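Local coordinates for protein NADH dehydrogenase, putative (Plasmodium falciparum, PDB 5JWC) that probably passes electrons from NADH to ubiquinone through a bound FAD, as a type II NADH dehydrogenase of the malaria parasite, and binds the quinolone inhibitor RYL-552, at residues A[84-87]-A[88-92]; A[156-159]-A[160-164]; A[299-302]-A[303-307]; A[330-333]-A[334-338]; A[510-514]-A[515-519]. All coordinates share one frame; numbering follows the deposited sequence.

Interaction 1: A[84-87]-A[88-92]; sequences ESIR and NFLRK
The carbonyl oxygen of R87 takes two weak bonds from the chain that follows it: L90 N donates to R87 O over 3.5 Å, and R91 NH1 reaches the same R87 O at 3.0 Å with an angle at the hydrogen of only 126°. The chain of R91 folds back at chi3 (-56°), which brings its guanidinium back to this carbonyl, met obliquely. The bonds just before it are firmer. F89 N donates to I86 O at 2.9 Å and nearly straight, and N88 N to S85 O at 3.1 Å; in both the donor stands well above the carbonyl plane. These i to i+3 bonds make the short 3-10 turn that follows strand 83-85, the partner of strand 62-64 in a two-stranded antiparallel sheet. The F89 ring turns its edge to the strand end, with CD2 3.2 Å from S85 O and CZ 3.6 Å from E84 OE2. Carboxylate and ring planes stand almost at right angles, 84° apart. The carboxylate itself is held by S498 and S501, while F41 of helix 38-46 meets the F89 ring edge-to-face. L90 CD1 lies obliquely against the R87 guanidinium, 3.8 Å from R87 NH1. R87 extends on to a salt bridge with E173 of the second subunit, and R91 donates to N218 of that subunit.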
# COMPACT_ATOMS: atom_id res chain seq x y z
N GLU A 84 4.82 -11.01 -6.99
CA GLU A 84 4.15 -11.53 -8.19
C GLU A 84 2.86 -12.21 -7.74
O GLU A 84 2.88 -13.01 -6.80
CB GLU A 84 5.01 -12.54 -8.95
CG GLU A 84 6.40 -12.07 -9.34
CD GLU A 84 6.38 -11.07 -10.49
OE1 GLU A 84 7.47 -10.64 -10.93
OE2 GLU A 84 5.28 -10.72 -10.95
N SER A 85 1.75 -11.92 -8.39
CA SER A 85 0.50 -12.63 -8.10
C SER A 85 0.53 -14.02 -8.71
O SER A 85 0.76 -14.18 -9.90
CB SER A 85 -0.70 -11.85 -8.64
OG SER A 85 -0.97 -10.71 -7.84
N ILE A 86 0.27 -15.04 -7.90
CA ILE A 86 0.33 -16.41 -8.38
C ILE A 86 -0.58 -16.65 -9.59
O ILE A 86 -0.17 -17.27 -10.57
CB ILE A 86 -0.05 -17.40 -7.28
CG1 ILE A 86 0.91 -17.25 -6.09
CG2 ILE A 86 0.01 -18.83 -7.83
CD1 ILE A 86 2.37 -17.46 -6.46
N ARG A 87 -1.81 -16.14 -9.53
CA ARG A 87 -2.77 -16.43 -10.61
C ARG A 87 -2.33 -15.93 -11.98
O ARG A 87 -2.79 -16.43 -13.00
CB ARG A 87 -4.16 -15.89 -10.27
CG ARG A 87 -4.76 -16.63 -9.12
CD ARG A 87 -6.24 -16.36 -8.92
NE ARG A 87 -6.73 -17.12 -7.78
CZ ARG A 87 -7.03 -18.42 -7.81
NH1 ARG A 87 -6.90 -19.13 -8.93
NH2 ARG A 87 -7.47 -19.01 -6.71
N ASN A 88 -1.41 -14.96 -12.02
CA ASN A 88 -0.88 -14.48 -13.30
C ASN A 88 -0.05 -15.50 -14.04
O ASN A 88 0.27 -15.31 -15.22
CB ASN A 88 -0.01 -13.24 -13.11
CG ASN A 88 -0.81 -11.99 -12.88
OD1 ASN A 88 -2.02 -11.96 -13.13
ND2 ASN A 88 -0.15 -10.94 -12.39
N PHE A 89 0.34 -16.58 -13.37
CA PHE A 89 1.26 -17.54 -13.96
C PHE A 89 0.64 -18.93 -14.05
O PHE A 89 1.36 -19.93 -14.14
CB PHE A 89 2.58 -17.60 -13.15
CG PHE A 89 3.25 -16.26 -13.02
CD1 PHE A 89 4.27 -15.89 -13.89
CD2 PHE A 89 2.83 -15.36 -12.06
CE1 PHE A 89 4.88 -14.64 -13.78
CE2 PHE A 89 3.43 -14.10 -11.94
CZ PHE A 89 4.46 -13.74 -12.81
N LEU A 90 -0.69 -19.00 -13.99
CA LEU A 90 -1.37 -20.30 -14.01
C LEU A 90 -1.76 -20.76 -15.40
O LEU A 90 -2.13 -21.91 -15.59
CB LEU A 90 -2.63 -20.27 -13.13
CG LEU A 90 -2.45 -20.22 -11.61
CD1 LEU A 90 -3.79 -20.21 -10.90
CD2 LEU A 90 -1.60 -21.41 -11.11
N ARG A 91 -1.68 -19.86 -16.38
CA ARG A 91 -2.12 -20.18 -17.74
C ARG A 91 -0.94 -20.12 -18.70
O ARG A 91 -0.54 -19.04 -19.11
CB ARG A 91 -3.25 -19.23 -18.19
CG ARG A 91 -4.50 -19.31 -17.32
CD ARG A 91 -5.46 -18.13 -17.51
NE ARG A 91 -4.82 -16.84 -17.28
CZ ARG A 91 -4.61 -16.32 -16.07
NH1 ARG A 91 -4.97 -17.01 -14.98
NH2 ARG A 91 -4.03 -15.14 -15.94
N LYS A 92 -0.36 -21.26 -19.02
CA LYS A 92 0.80 -21.25 -19.90
C LYS A 92 0.38 -21.24 -21.36
O LYS A 92 -0.78 -21.49 -21.70
CB LYS A 92 1.72 -22.44 -19.59
CG LYS A 92 2.57 -22.18 -18.34
CD LYS A 92 3.40 -23.39 -17.92
CE LYS A 92 4.27 -23.02 -16.72
NZ LYS A 92 4.57 -24.16 -15.83

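Interaction 2: A[156-159]-A[160-164]; sequences KDID and DALKI. With 4W0 (5-fluoro-3-methyl-2-{4-[4-(trifluoromethoxy)benzyl]phenyl}quinolin-4(1H)-one), chain K.
D160 turns its carboxylate back to the residues before the helix: D160 OD2 accepts from K156 N at 2.8 Å through its anti lone pair and, weakly, from D157 N. D157 sits at the N-cap position without a capping bond from its side chain; D157 OD1 instead accepts from the adjacent I158 N at 2.7 Å, and the same carboxylate is tied to R60 and T64. A water donates to both D159 OD1 and D160 OD1, which lie 4.8 Å apart, and probably eases the repulsion between the two carboxylates.

Along the backbone, A161 N to D157 O, L162 N to I158 O and K163 N to D159 O follow the alpha-helical i to i+4 pattern. Charge enters only loosely: the methylene K163 CE lies 3.1 Å from D159 OD1, but K163 NZ stays 4.2 Å from D159 OD2, beyond a salt bridge. The apolar contact is between I158 and L162, side by side and pointing the same way, with I158 CG2 3.8 Å from L162 CD1. The position of I158 CG2 anti to the backbone N puts it beside both L162 CD1 and the inhibitor, whose ring carbon C18 is 3.8 Å from I158 CG2. The first turn of helix 158-174 thus forms one wall of a quinolone pocket, completed by Y62, V79 and N80.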
# COMPACT_ATOMS: atom_id res chain seq x y z
N LYS A 156 10.45 -10.43 7.48
CA LYS A 156 10.44 -11.67 6.71
C LYS A 156 9.56 -11.60 5.47
O LYS A 156 9.76 -12.35 4.53
CB LYS A 156 10.03 -12.85 7.59
CG LYS A 156 11.13 -13.92 7.67
CD LYS A 156 10.53 -15.28 7.94
CE LYS A 156 9.74 -15.70 6.73
NZ LYS A 156 9.79 -17.12 6.45
N ASP A 157 8.60 -10.68 5.46
CA ASP A 157 7.68 -10.63 4.32
C ASP A 157 7.24 -9.19 4.04
O ASP A 157 7.62 -8.26 4.75
CB ASP A 157 6.45 -11.53 4.57
CG ASP A 157 5.93 -12.20 3.29
OD1 ASP A 157 5.98 -11.58 2.19
OD2 ASP A 157 5.49 -13.37 3.40
N ILE A 158 6.46 -9.02 2.98
CA ILE A 158 6.02 -7.69 2.57
C ILE A 158 5.40 -6.92 3.73
O ILE A 158 5.76 -5.76 3.97
CB ILE A 158 5.01 -7.80 1.41
CG1 ILE A 158 5.65 -8.50 0.22
CG2 ILE A 158 4.51 -6.41 1.03
CD1 ILE A 158 6.73 -7.71 -0.46
N ASP A 159 4.47 -7.55 4.45
CA ASP A 159 3.75 -6.86 5.53
C ASP A 159 4.71 -6.39 6.63
O ASP A 159 4.55 -5.28 7.15
CB ASP A 159 2.68 -7.78 6.13
CG ASP A 159 1.85 -7.09 7.22
OD1 ASP A 159 1.72 -7.65 8.34
OD2 ASP A 159 1.32 -5.98 6.97
N ASP A 160 5.70 -7.22 6.97
CA ASP A 160 6.71 -6.85 7.96
C ASP A 160 7.43 -5.57 7.57
O ASP A 160 7.60 -4.66 8.38
CB ASP A 160 7.77 -7.96 8.11
CG ASP A 160 7.20 -9.26 8.64
OD1 ASP A 160 6.11 -9.27 9.22
OD2 ASP A 160 7.89 -10.29 8.48
N ALA A 161 7.89 -5.50 6.33
CA ALA A 161 8.67 -4.35 5.88
C ALA A 161 7.84 -3.07 5.91
O ALA A 161 8.34 -2.01 6.29
CB ALA A 161 9.22 -4.59 4.49
N LEU A 162 6.58 -3.17 5.53
CA LEU A 162 5.71 -2.00 5.50
C LEU A 162 5.35 -1.48 6.91
O LEU A 162 5.18 -0.29 7.12
CB LEU A 162 4.43 -2.32 4.71
CG LEU A 162 4.79 -2.71 3.27
CD1 LEU A 162 3.57 -3.10 2.53
CD2 LEU A 162 5.45 -1.57 2.52
N LYS A 163 5.24 -2.39 7.88
CA LYS A 163 4.96 -1.99 9.25
C LYS A 163 6.16 -1.29 9.85
O LYS A 163 6.03 -0.33 10.61
CB LYS A 163 4.59 -3.22 10.06
CG LYS A 163 3.19 -3.69 9.76
CD LYS A 163 2.84 -4.95 10.52
CE LYS A 163 1.35 -5.26 10.33
NZ LYS A 163 0.55 -4.03 10.59
N ILE A 164 7.35 -1.77 9.49
CA ILE A 164 8.58 -1.14 9.92
C ILE A 164 8.65 0.28 9.37
O ILE A 164 8.89 1.23 10.12
CB ILE A 164 9.80 -1.94 9.45
CG1 ILE A 164 9.94 -3.19 10.34
CG2 ILE A 164 11.05 -1.09 9.52
CD1 ILE A 164 10.97 -4.18 9.83
C1 4W0 K . -4.82 0.43 -5.71
C2 4W0 K . -4.26 -0.28 -4.64
C3 4W0 K . -2.99 -0.86 -4.79
C4 4W0 K . -2.25 -0.75 -5.99
C5 4W0 K . -2.82 -0.05 -7.05
C6 4W0 K . -4.08 0.54 -6.92
O1 4W0 K . -0.41 -8.90 4.06
C7 4W0 K . -0.88 -1.39 -6.13
C8 4W0 K . -0.32 -2.11 -4.99
C9 4W0 K . -1.14 -2.21 -3.76
C10 4W0 K . -0.69 -2.83 -2.49
C11 4W0 K . 0.44 -2.25 -1.94
C12 4W0 K . 0.94 -2.72 -0.75
C13 4W0 K . 0.26 -3.73 -0.12
C14 4W0 K . -0.91 -4.29 -0.64
C15 4W0 K . -1.39 -3.83 -1.84
O2 4W0 K . -0.24 -1.32 -7.17
N 4W0 K . -2.42 -1.58 -3.65
C16 4W0 K . 0.85 -4.14 1.19
C17 4W0 K . 0.49 -5.42 1.89
C18 4W0 K . 0.71 -6.65 1.31
C19 4W0 K . 0.41 -7.81 2.02
C20 4W0 K . -0.09 -7.72 3.32
C21 4W0 K . -0.28 -6.47 3.90
C22 4W0 K . 0.01 -5.32 3.19
C23 4W0 K . 1.05 -2.73 -5.12
F1 4W0 K . -2.15 0.06 -8.18
C24 4W0 K . -1.43 -9.81 3.65
F2 4W0 K . -2.26 -9.15 2.84
F3 4W0 K . -2.13 -10.27 4.71
F4 4W0 K . -0.89 -10.93 3.09
O HOH W 1 3.84 -8.15 10.06

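Interaction 3: A[299-302]-A[303-307]; sequences LAQT and TLIQK
T302 and I305 form the close-packed side of this helix start. T302 OG1 lies 3.2 Å from I305 CG1, their side chains meeting at a slant, and it also accepts from I305 N at 3.3 Å, a weak capping bond. The hydroxyl is placed there by a chi1 of 58°, which sets it between the backbone N and the carbonyl carbon. T302 O takes a straighter bond from Q306 N, 3.1 Å long and in the carbonyl plane, and a weak second one from I305 N. The bend of Q301 at chi2 lays Q301 OE1 3.6 Å from the methyl I305 CG2. V136 packs against both T302 and I305, and L304 on the next flank touches the FAD.

The outer side is looser. Q306 is exposed; its chain runs extended beyond CG, and Q306 NE2 donates to Q301 O at 3.2 Å, from well above the carbonyl plane. T303 faces solvent.

As a threonine N-cap, T302 gives its hydroxyl and carbonyl as partners to first-turn amides, I305 N among them, which has no preceding helical carbonyl to bond, while the Q306 amide ties the solvent side of helix 303-309 to the chain before it.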
# COMPACT_ATOMS: atom_id res chain seq x y z
N LEU A 299 15.72 -18.15 11.98
CA LEU A 299 14.78 -19.08 11.37
C LEU A 299 14.36 -20.17 12.34
O LEU A 299 15.18 -20.69 13.10
CB LEU A 299 15.38 -19.73 10.13
CG LEU A 299 15.64 -18.91 8.86
CD1 LEU A 299 15.97 -19.89 7.75
CD2 LEU A 299 14.44 -18.06 8.51
N ALA A 300 13.09 -20.54 12.30
CA ALA A 300 12.58 -21.71 13.00
C ALA A 300 11.65 -22.46 12.05
O ALA A 300 11.20 -21.90 11.05
CB ALA A 300 11.87 -21.32 14.28
N GLN A 301 11.38 -23.71 12.36
CA GLN A 301 10.57 -24.53 11.48
C GLN A 301 9.09 -24.22 11.66
O GLN A 301 8.65 -23.89 12.75
CB GLN A 301 10.84 -26.01 11.73
CG GLN A 301 12.21 -26.44 11.24
CD GLN A 301 12.41 -26.12 9.76
OE1 GLN A 301 11.64 -26.58 8.91
NE2 GLN A 301 13.44 -25.32 9.44
N THR A 302 8.33 -24.33 10.58
CA THR A 302 6.89 -24.13 10.65
C THR A 302 6.24 -25.21 11.51
O THR A 302 6.79 -26.31 11.66
CB THR A 302 6.25 -24.18 9.27
OG1 THR A 302 6.55 -25.44 8.66
CG2 THR A 302 6.77 -23.04 8.40
N THR A 303 5.06 -24.92 12.04
CA THR A 303 4.31 -25.90 12.81
C THR A 303 3.97 -27.12 11.95
O THR A 303 4.04 -28.26 12.42
CB THR A 303 3.01 -25.29 13.41
OG1 THR A 303 2.15 -24.86 12.35
CG2 THR A 303 3.36 -24.09 14.27
N LEU A 304 3.66 -26.89 10.69
CA LEU A 304 3.35 -28.01 9.79
C LEU A 304 4.49 -29.03 9.72
O LEU A 304 4.26 -30.25 9.78
CB LEU A 304 3.07 -27.49 8.38
CG LEU A 304 3.02 -28.55 7.28
CD1 LEU A 304 1.89 -29.54 7.59
CD2 LEU A 304 2.84 -27.96 5.91
N ILE A 305 5.72 -28.53 9.61
CA ILE A 305 6.88 -29.40 9.50
C ILE A 305 7.12 -30.15 10.82
O ILE A 305 7.41 -31.35 10.82
CB ILE A 305 8.15 -28.60 9.10
CG1 ILE A 305 8.05 -28.11 7.65
CG2 ILE A 305 9.39 -29.42 9.27
CD1 ILE A 305 8.02 -29.21 6.60
N GLN A 306 6.98 -29.42 11.92
CA GLN A 306 7.09 -29.98 13.27
C GLN A 306 6.12 -31.14 13.47
O GLN A 306 6.48 -32.16 14.06
CB GLN A 306 6.83 -28.91 14.33
CG GLN A 306 7.92 -27.85 14.44
CD GLN A 306 7.62 -26.86 15.55
OE1 GLN A 306 7.47 -27.24 16.71
NE2 GLN A 306 7.54 -25.57 15.20
N LYS A 307 4.88 -30.97 12.99
CA LYS A 307 3.86 -32.01 13.13
C LYS A 307 4.06 -33.16 12.15
O LYS A 307 3.84 -34.32 12.51
CB LYS A 307 2.45 -31.44 12.96
CG LYS A 307 1.99 -30.61 14.14
CD LYS A 307 0.47 -30.47 14.17
CE LYS A 307 -0.04 -29.49 13.14
NZ LYS A 307 -1.44 -29.06 13.45

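Interaction 4: A[330-333]-A[334-338]; sequences IGIP and SNNIY
I332 meets N336 at about a right angle, its branch methyl I332 CG2 lying 3.8 Å from N336 OD1. That methyl stands anti to the backbone N of I332, which turns it across the bend toward the returning chain; there it also comes 4.2 Å from I337 CG1. N336 reaches it with chi1 62°, its CG held between the backbone N and the carbonyl carbon, and the other end of its amide, ND2, gives a weak hydrogen bond to D130 O.

The bend that brings these groups together is a type I beta turn from I332 to N335, closed by N335 N donating to I332 O at 2.8 Å with an angle at the hydrogen of 158°. The donor rises 47° out of the carbonyl plane. P333 and S334 occupy the two central corners, both exposed, and the proline ring suits the first of them. The turn leads into strand 337-339, an outermost strand of the mixed sheet, paired in parallel with strand 131-134.

On the inner side I332, N336 and I337 are buried. I337 points toward the turn and also packs on Y129, V329 and I134.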
# COMPACT_ATOMS: atom_id res chain seq x y z
N ILE A 330 12.60 -38.62 3.37
CA ILE A 330 13.07 -39.93 3.82
C ILE A 330 12.07 -40.57 4.79
O ILE A 330 11.57 -39.91 5.70
CB ILE A 330 14.46 -39.81 4.50
CG1 ILE A 330 15.53 -39.36 3.48
CG2 ILE A 330 14.88 -41.12 5.17
CD1 ILE A 330 16.89 -39.00 4.10
N GLY A 331 11.77 -41.85 4.60
CA GLY A 331 10.83 -42.55 5.46
C GLY A 331 9.42 -42.60 4.90
O GLY A 331 8.46 -42.80 5.64
N ILE A 332 9.30 -42.39 3.59
CA ILE A 332 8.02 -42.45 2.90
C ILE A 332 8.07 -43.58 1.87
O ILE A 332 8.66 -43.42 0.80
CB ILE A 332 7.64 -41.12 2.17
CG1 ILE A 332 7.90 -39.88 3.04
CG2 ILE A 332 6.19 -41.18 1.69
CD1 ILE A 332 7.05 -39.77 4.31
N PRO A 333 7.43 -44.71 2.19
CA PRO A 333 7.49 -45.93 1.36
C PRO A 333 7.20 -45.66 -0.11
O PRO A 333 7.85 -46.24 -0.99
CB PRO A 333 6.41 -46.83 1.98
CG PRO A 333 6.32 -46.38 3.41
CD PRO A 333 6.55 -44.89 3.37
N SER A 334 6.26 -44.76 -0.38
CA SER A 334 5.86 -44.49 -1.77
C SER A 334 6.76 -43.50 -2.51
O SER A 334 6.60 -43.30 -3.71
CB SER A 334 4.42 -43.98 -1.81
OG SER A 334 3.65 -44.60 -0.81
N ASN A 335 7.72 -42.89 -1.80
CA ASN A 335 8.64 -41.93 -2.43
C ASN A 335 7.92 -40.88 -3.27
O ASN A 335 8.40 -40.52 -4.36
CB ASN A 335 9.65 -42.64 -3.32
CG ASN A 335 10.62 -43.47 -2.53
OD1 ASN A 335 10.94 -43.16 -1.39
ND2 ASN A 335 11.08 -44.56 -3.14
N ASN A 336 6.77 -40.42 -2.80
CA ASN A 336 5.97 -39.50 -3.58
C ASN A 336 5.84 -38.14 -2.89
O ASN A 336 5.10 -37.27 -3.35
CB ASN A 336 4.59 -40.10 -3.87
CG ASN A 336 3.79 -40.37 -2.61
OD1 ASN A 336 4.32 -40.39 -1.51
ND2 ASN A 336 2.48 -40.56 -2.77
N ILE A 337 6.56 -37.95 -1.79
CA ILE A 337 6.69 -36.64 -1.17
C ILE A 337 8.11 -36.08 -1.34
O ILE A 337 9.09 -36.77 -1.06
CB ILE A 337 6.32 -36.70 0.32
CG1 ILE A 337 4.92 -37.31 0.49
CG2 ILE A 337 6.37 -35.30 0.98
CD1 ILE A 337 4.43 -37.31 1.91
N TYR A 338 8.20 -34.84 -1.84
CA TYR A 338 9.47 -34.14 -2.02
C TYR A 338 9.46 -32.87 -1.16
O TYR A 338 8.39 -32.38 -0.78
CB TYR A 338 9.70 -33.74 -3.48
CG TYR A 338 9.91 -34.89 -4.45
CD1 TYR A 338 11.18 -35.18 -4.93
CD2 TYR A 338 8.84 -35.65 -4.90
CE1 TYR A 338 11.38 -36.20 -5.82
CE2 TYR A 338 9.03 -36.70 -5.80
CZ TYR A 338 10.31 -36.97 -6.25
OH TYR A 338 10.56 -37.98 -7.13

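Interaction 5: A[510-514]-A[515-519]; sequences IKTKW and YGRPF. With TRT (fragment of triton X-100), chain I; 4W0 (5-fluoro-3-methyl-2-{4-[4-(trifluoromethoxy)benzyl]phenyl}quinolin-4(1H)-one), chain M.
The Y515 ring carries W514 CB over one face, a CH-pi contact with W514 CB 3.8 Å from the ring centroid and 15° off its normal. W514 and Y515 lie side by side, pointing the same way, and Y515 CE2 comes to the edge of the indole. I510 CG2 covers one face, 3.7 Å above the plane of the W514 indole, over its centre. The Y515 hydroxyl donates to the ether oxygen O15 of the detergent fragment at 2.9 Å, and the fragment's O18 lies obliquely by the phenol ring.

At the helix end, Y515 N still makes the i to i+4 bond to K511 O, 2.8 Å long. G516 leaves helical angles with a phi of 82°, yet G516 N donates to T512 O at 3.0 Å and only weakly to K511 O. K511 bends at chi2 and chi4, which lays K511 CE 3.3 Å from G516 O; its amine bonds to H504 of the second subunit. R517 turns the edge of its guanidinium to the inhibitor, and a salt bridge to E214 and a bond to T76 hold it.

Helix 499-515 of the C-terminal domain thus ends between the second subunit and helix 198-218, on which R517 and F519 pack.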
# COMPACT_ATOMS: atom_id res chain seq x y z
N ILE A 510 13.87 5.84 -11.24
CA ILE A 510 13.56 7.16 -11.78
C ILE A 510 12.77 8.00 -10.77
O ILE A 510 13.10 9.16 -10.52
CB ILE A 510 12.75 7.08 -13.08
CG1 ILE A 510 13.52 6.31 -14.16
CG2 ILE A 510 12.41 8.50 -13.58
CD1 ILE A 510 14.83 6.95 -14.51
N LYS A 511 11.73 7.39 -10.20
CA LYS A 511 10.86 8.09 -9.26
C LYS A 511 11.63 8.63 -8.07
O LYS A 511 11.48 9.79 -7.67
CB LYS A 511 9.73 7.16 -8.79
CG LYS A 511 8.69 7.83 -7.86
CD LYS A 511 9.07 7.74 -6.37
CE LYS A 511 8.11 8.58 -5.50
NZ LYS A 511 6.72 8.01 -5.50
N THR A 512 12.45 7.77 -7.50
CA THR A 512 13.23 8.09 -6.31
C THR A 512 14.27 9.17 -6.62
O THR A 512 14.47 10.09 -5.83
CB THR A 512 13.89 6.83 -5.76
OG1 THR A 512 12.87 6.03 -5.16
CG2 THR A 512 14.91 7.16 -4.72
N LYS A 513 14.90 9.10 -7.79
CA LYS A 513 15.86 10.13 -8.17
C LYS A 513 15.22 11.52 -8.35
O LYS A 513 15.78 12.53 -7.94
CB LYS A 513 16.57 9.74 -9.44
CG LYS A 513 17.76 10.66 -9.76
CD LYS A 513 18.46 10.22 -11.04
CE LYS A 513 19.57 11.19 -11.44
NZ LYS A 513 20.27 10.68 -12.66
N TRP A 514 14.06 11.56 -9.00
CA TRP A 514 13.44 12.83 -9.34
C TRP A 514 12.59 13.43 -8.22
O TRP A 514 12.55 14.63 -8.07
CB TRP A 514 12.55 12.69 -10.57
CG TRP A 514 13.28 12.45 -11.85
CD1 TRP A 514 14.62 12.31 -12.02
CD2 TRP A 514 12.69 12.31 -13.16
NE1 TRP A 514 14.91 12.10 -13.35
CE2 TRP A 514 13.74 12.09 -14.07
CE3 TRP A 514 11.37 12.34 -13.64
CZ2 TRP A 514 13.52 11.91 -15.44
CZ3 TRP A 514 11.15 12.16 -15.00
CH2 TRP A 514 12.22 11.95 -15.88
N TYR A 515 11.89 12.58 -7.46
CA TYR A 515 10.92 13.09 -6.49
C TYR A 515 11.21 12.64 -5.06
O TYR A 515 10.57 13.11 -4.14
CB TYR A 515 9.49 12.67 -6.89
CG TYR A 515 9.17 13.02 -8.33
CD1 TYR A 515 8.97 14.34 -8.72
CD2 TYR A 515 9.07 12.04 -9.30
CE1 TYR A 515 8.69 14.67 -10.03
CE2 TYR A 515 8.79 12.37 -10.63
CZ TYR A 515 8.60 13.68 -10.98
OH TYR A 515 8.33 14.00 -12.29
N GLY A 516 12.17 11.74 -4.89
CA GLY A 516 12.53 11.23 -3.56
C GLY A 516 11.61 10.12 -3.06
O GLY A 516 10.58 9.84 -3.66
N ARG A 517 11.99 9.49 -1.95
CA ARG A 517 11.16 8.46 -1.35
C ARG A 517 9.88 9.05 -0.74
O ARG A 517 9.88 10.18 -0.27
CB ARG A 517 11.96 7.68 -0.31
CG ARG A 517 13.04 6.80 -0.96
CD ARG A 517 13.95 6.20 0.09
NE ARG A 517 15.00 7.14 0.39
CZ ARG A 517 16.28 6.94 0.13
NH1 ARG A 517 17.15 7.88 0.43
NH2 ARG A 517 16.69 5.79 -0.40
N PRO A 518 8.78 8.29 -0.78
CA PRO A 518 7.48 8.78 -0.31
C PRO A 518 7.35 8.75 1.22
O PRO A 518 7.99 7.92 1.88
CB PRO A 518 6.49 7.80 -0.96
CG PRO A 518 7.27 6.53 -1.09
CD PRO A 518 8.67 6.97 -1.44
N PHE A 519 6.53 9.64 1.76
CA PHE A 519 6.22 9.66 3.17
C PHE A 519 4.78 9.19 3.45
O PHE A 519 4.36 9.12 4.60
CB PHE A 519 6.45 11.07 3.75
CG PHE A 519 7.90 11.40 3.94
CD1 PHE A 519 8.51 11.17 5.16
CD2 PHE A 519 8.65 11.90 2.89
CE1 PHE A 519 9.86 11.45 5.34
CE2 PHE A 519 10.01 12.19 3.06
CZ PHE A 519 10.61 11.96 4.29
O21 TRT I . 13.10 17.72 -11.42
C20 TRT I . 11.80 17.30 -11.06
C19 TRT I . 11.24 16.42 -12.17
O18 TRT I . 9.86 16.79 -12.42
C17 TRT I . 9.73 17.88 -13.34
C16 TRT I . 9.02 17.36 -14.64
O15 TRT I . 8.31 16.14 -14.28
C12 TRT I . 7.47 15.55 -15.30
C13 TRT I . 7.42 16.09 -16.61
C14 TRT I . 6.60 15.49 -17.57
C11 TRT I . 6.71 14.43 -14.97
C10 TRT I . 5.89 13.82 -15.93
C9 TRT I . 5.83 14.36 -17.23
C6 TRT I . 4.95 13.66 -18.26
C8 TRT I . 3.49 13.96 -17.89
C7 TRT I . 5.20 14.17 -19.68
C5 TRT I . 5.20 12.10 -18.19
C1 TRT I . 6.65 11.46 -18.46
C2 TRT I . 6.87 10.34 -17.43
C4 TRT I . 7.89 12.37 -18.42
C3 TRT I . 6.62 10.81 -19.84
C1 4W0 M . 19.77 -0.12 -3.22
C2 4W0 M . 19.76 1.14 -2.61
C3 4W0 M . 20.29 2.25 -3.28
C4 4W0 M . 20.86 2.12 -4.57
C5 4W0 M . 20.87 0.85 -5.17
C6 4W0 M . 20.33 -0.26 -4.51
O1 4W0 M . 24.77 11.90 2.81
C7 4W0 M . 21.43 3.31 -5.28
C8 4W0 M . 21.42 4.62 -4.63
C9 4W0 M . 20.83 4.74 -3.28
C10 4W0 M . 20.78 6.03 -2.48
C11 4W0 M . 21.96 6.66 -2.09
C12 4W0 M . 21.94 7.81 -1.32
C13 4W0 M . 20.71 8.29 -0.92
C14 4W0 M . 19.55 7.67 -1.27
C15 4W0 M . 19.57 6.52 -2.04
O2 4W0 M . 21.91 3.20 -6.39
N 4W0 M . 20.28 3.59 -2.62
C16 4W0 M . 20.51 9.52 -0.09
C17 4W0 M . 21.66 10.11 0.69
C18 4W0 M . 22.39 9.33 1.58
C19 4W0 M . 23.43 9.93 2.29
C20 4W0 M . 23.71 11.29 2.11
C21 4W0 M . 22.97 12.06 1.22
C22 4W0 M . 21.94 11.46 0.51
C23 4W0 M . 22.00 5.80 -5.36
F1 4W0 M . 21.39 0.72 -6.39
C24 4W0 M . 26.04 11.79 2.22
F2 4W0 M . 26.39 10.50 2.21
F3 4W0 M . 26.93 12.48 2.95
F4 4W0 M . 25.98 12.27 0.97

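Overall arrangement
The five contacts follow one another along the chain without overlap, each where a strand, turn or helix begins or ends. Interactions 1 to 4 lie in the pyridine nucleotide-disulphide oxidoreductase domain, interaction 5 in the C-terminal domain. Interactions 2 and 3 come closest, with nearest atoms about 5 Å apart; interactions 4 and 5 are farthest, their centres about 51 Å apart. Interaction 4 leads into strand 337-339 at the edge of the mixed sheet, and interaction 3 borders the FAD. The start of helix 158-174 (interaction 2) and the end of helix 499-515 (interaction 5) both border bound inhibitor, centres about 20 Å apart. S85 of interaction 1 packs on F519 of the other subunit, linking interactions 1 and 5 across the dimer.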